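Local coordinates for fatty acid-binding protein TM_1468 (Thermotoga maritima, PDB 1MGP), which binds long-chain fatty acids such as palmitate and may take part in lipid transport or fatty acid metabolism, at residues L255-V260 with E270-L275. Sequence-based numbering, arbitrary orientation.
Sequences LRVIGV and ELLNTL
Val257, on strand 254-261, meets Leu272 and Leu275 of helix 265-275 inside a beta-alpha-beta unit that strand 280-288 completes. The two strands pair in parallel, and the helix runs back across one face of their mixed sheet. The N-to-C directions of the two short segments differ by 149°, roughly antiparallel, with axes 9.3 Å apart at closest approach. Val257 offers one methyl to each leucine. Its CG1 meets Leu275 CD2 tip to tip at 3.7 Å. Its CG2 lies 3.9 Å from Leu272 CD2, and these two side chains slide past each other in opposite directions. CG of Leu275 is anti to the backbone N (chi1 -179°), which extends the side chain toward the strand. Its CD2 also reaches Leu255 CD1, more loosely, at 4.4 Å. At the other end of the contact Gly259 presents only its backbone, and Leu272 CD2 lies 4.2 Å from Gly259 CA. Ile306 of strand 302-308 touches Leu255 and Val257, and Ile286 of strand 280-288 touches Leu272, so the apolar layer extends to both neighbouring strands. Ile258 and Val260 point away from the helix, and Val260 touches the bound palmitic acid. Between the two segments the contact is wholly apolar and buried. Methyl packing, without directional bonds, holds the helix against strand 254-261, the strand that reaches the ligand.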
loop_
_atom_site.group_PDB
_atom_site.type_symbol
_atom_site.label_atom_id
_atom_site.label_comp_id
_atom_site.label_asym_id
_atom_site.label_seq_id
_atom_site.Cartn_x
_atom_site.Cartn_y
_atom_site.Cartn_z
ATOM N N LEU A 255 -11.905 -12.456 6.792
ATOM C CA LEU A 255 -10.997 -11.442 6.265
ATOM C C LEU A 255 -11.624 -10.449 5.296
ATOM O O LEU A 255 -12.737 -10.631 4.809
ATOM C CB LEU A 255 -9.845 -12.115 5.508
ATOM C CG LEU A 255 -9.087 -13.334 6.042
ATOM C CD1 LEU A 255 -8.246 -13.932 4.914
ATOM C CD2 LEU A 255 -8.205 -12.934 7.207
ATOM N N ARG A 256 -10.857 -9.401 5.023
ATOM C CA ARG A 256 -11.196 -8.370 4.056
ATOM C C ARG A 256 -9.877 -8.291 3.305
ATOM O O ARG A 256 -8.805 -8.259 3.919
ATOM C CB ARG A 256 -11.507 -7.045 4.741
ATOM C CG ARG A 256 -12.761 -7.087 5.579
ATOM C CD ARG A 256 -12.832 -5.873 6.468
ATOM N NE ARG A 256 -13.773 -4.891 5.963
ATOM C CZ ARG A 256 -13.888 -3.657 6.438
ATOM N NH1 ARG A 256 -13.110 -3.243 7.432
ATOM N NH2 ARG A 256 -14.793 -2.845 5.920
ATOM N N VAL A 257 -9.932 -8.282 1.982
ATOM C CA VAL A 257 -8.690 -8.265 1.237
ATOM C C VAL A 257 -8.617 -7.297 0.077
ATOM O O VAL A 257 -9.628 -6.913 -0.510
ATOM C CB VAL A 257 -8.370 -9.673 0.671
ATOM C CG1 VAL A 257 -8.433 -10.718 1.776
ATOM C CG2 VAL A 257 -9.352 -10.025 -0.430
ATOM N N ILE A 258 -7.390 -6.903 -0.235
ATOM C CA ILE A 258 -7.115 -6.047 -1.372
ATOM C C ILE A 258 -6.029 -6.798 -2.129
ATOM O O ILE A 258 -4.898 -6.893 -1.664
ATOM C CB ILE A 258 -6.562 -4.660 -0.968
ATOM C CG1 ILE A 258 -7.663 -3.828 -0.303
ATOM C CG2 ILE A 258 -6.031 -3.931 -2.213
ATOM C CD1 ILE A 258 -7.214 -2.446 0.107
ATOM N N GLY A 259 -6.385 -7.363 -3.274
ATOM C CA GLY A 259 -5.401 -8.070 -4.070
ATOM C C GLY A 259 -4.673 -7.036 -4.908
ATOM O O GLY A 259 -5.305 -6.149 -5.485
ATOM N N VAL A 260 -3.349 -7.120 -4.961
ATOM C CA VAL A 260 -2.587 -6.167 -5.753
ATOM C C VAL A 260 -1.751 -6.895 -6.785
ATOM O O VAL A 260 -1.416 -8.073 -6.613
ATOM C CB VAL A 260 -1.671 -5.275 -4.860
ATOM C CG1 VAL A 260 -2.538 -4.423 -3.931
ATOM C CG2 VAL A 260 -0.713 -6.132 -4.043
ATOM N N GLU A 270 -6.244 -15.206 -9.592
ATOM C CA GLU A 270 -6.002 -16.593 -9.207
ATOM C C GLU A 270 -5.695 -16.677 -7.713
ATOM O O GLU A 270 -6.141 -17.601 -7.025
ATOM C CB GLU A 270 -4.834 -17.167 -10.016
ATOM C CG GLU A 270 -4.570 -18.650 -9.794
ATOM C CD GLU A 270 -5.791 -19.515 -10.076
ATOM O OE1 GLU A 270 -6.527 -19.215 -11.041
ATOM O OE2 GLU A 270 -6.010 -20.502 -9.340
ATOM N N LEU A 271 -4.931 -15.703 -7.218
ATOM C CA LEU A 271 -4.574 -15.650 -5.805
ATOM C C LEU A 271 -5.819 -15.531 -4.929
ATOM O O LEU A 271 -5.970 -16.262 -3.947
ATOM C CB LEU A 271 -3.642 -14.456 -5.532
ATOM C CG LEU A 271 -3.350 -14.159 -4.054
ATOM C CD1 LEU A 271 -2.649 -15.360 -3.421
ATOM C CD2 LEU A 271 -2.491 -12.902 -3.928
ATOM N N LEU A 272 -6.710 -14.611 -5.281
ATOM C CA LEU A 272 -7.925 -14.406 -4.500
ATOM C C LEU A 272 -8.886 -15.588 -4.601
ATOM O O LEU A 272 -9.609 -15.883 -3.649
ATOM C CB LEU A 272 -8.632 -13.114 -4.926
ATOM C CG LEU A 272 -7.865 -11.797 -4.730
ATOM C CD1 LEU A 272 -8.796 -10.621 -5.010
ATOM C CD2 LEU A 272 -7.329 -11.702 -3.311
ATOM N N ASN A 273 -8.902 -16.257 -5.751
ATOM C CA ASN A 273 -9.768 -17.416 -5.936
ATOM C C ASN A 273 -9.280 -18.548 -5.040
ATOM O O ASN A 273 -10.079 -19.294 -4.473
ATOM C CB ASN A 273 -9.751 -17.872 -7.398
ATOM C CG ASN A 273 -10.734 -17.100 -8.262
ATOM O OD1 ASN A 273 -10.652 -17.130 -9.488
ATOM N ND2 ASN A 273 -11.675 -16.416 -7.624
ATOM N N THR A 274 -7.963 -18.668 -4.916
ATOM C CA THR A 274 -7.361 -19.704 -4.085
ATOM C C THR A 274 -7.589 -19.384 -2.610
ATOM O O THR A 274 -7.868 -20.278 -1.809
ATOM C CB THR A 274 -5.844 -19.814 -4.348
ATOM O OG1 THR A 274 -5.624 -20.142 -5.724
ATOM C CG2 THR A 274 -5.221 -20.890 -3.469
ATOM N N LEU A 275 -7.478 -18.105 -2.261
ATOM C CA LEU A 275 -7.674 -17.663 -0.884
ATOM C C LEU A 275 -9.100 -17.924 -0.393
ATOM O O LEU A 275 -9.300 -18.345 0.746
ATOM C CB LEU A 275 -7.361 -16.163 -0.755
ATOM C CG LEU A 275 -7.514 -15.580 0.655
ATOM C CD1 LEU A 275 -6.404 -16.129 1.551
ATOM C CD2 LEU A 275 -7.457 -14.049 0.609
#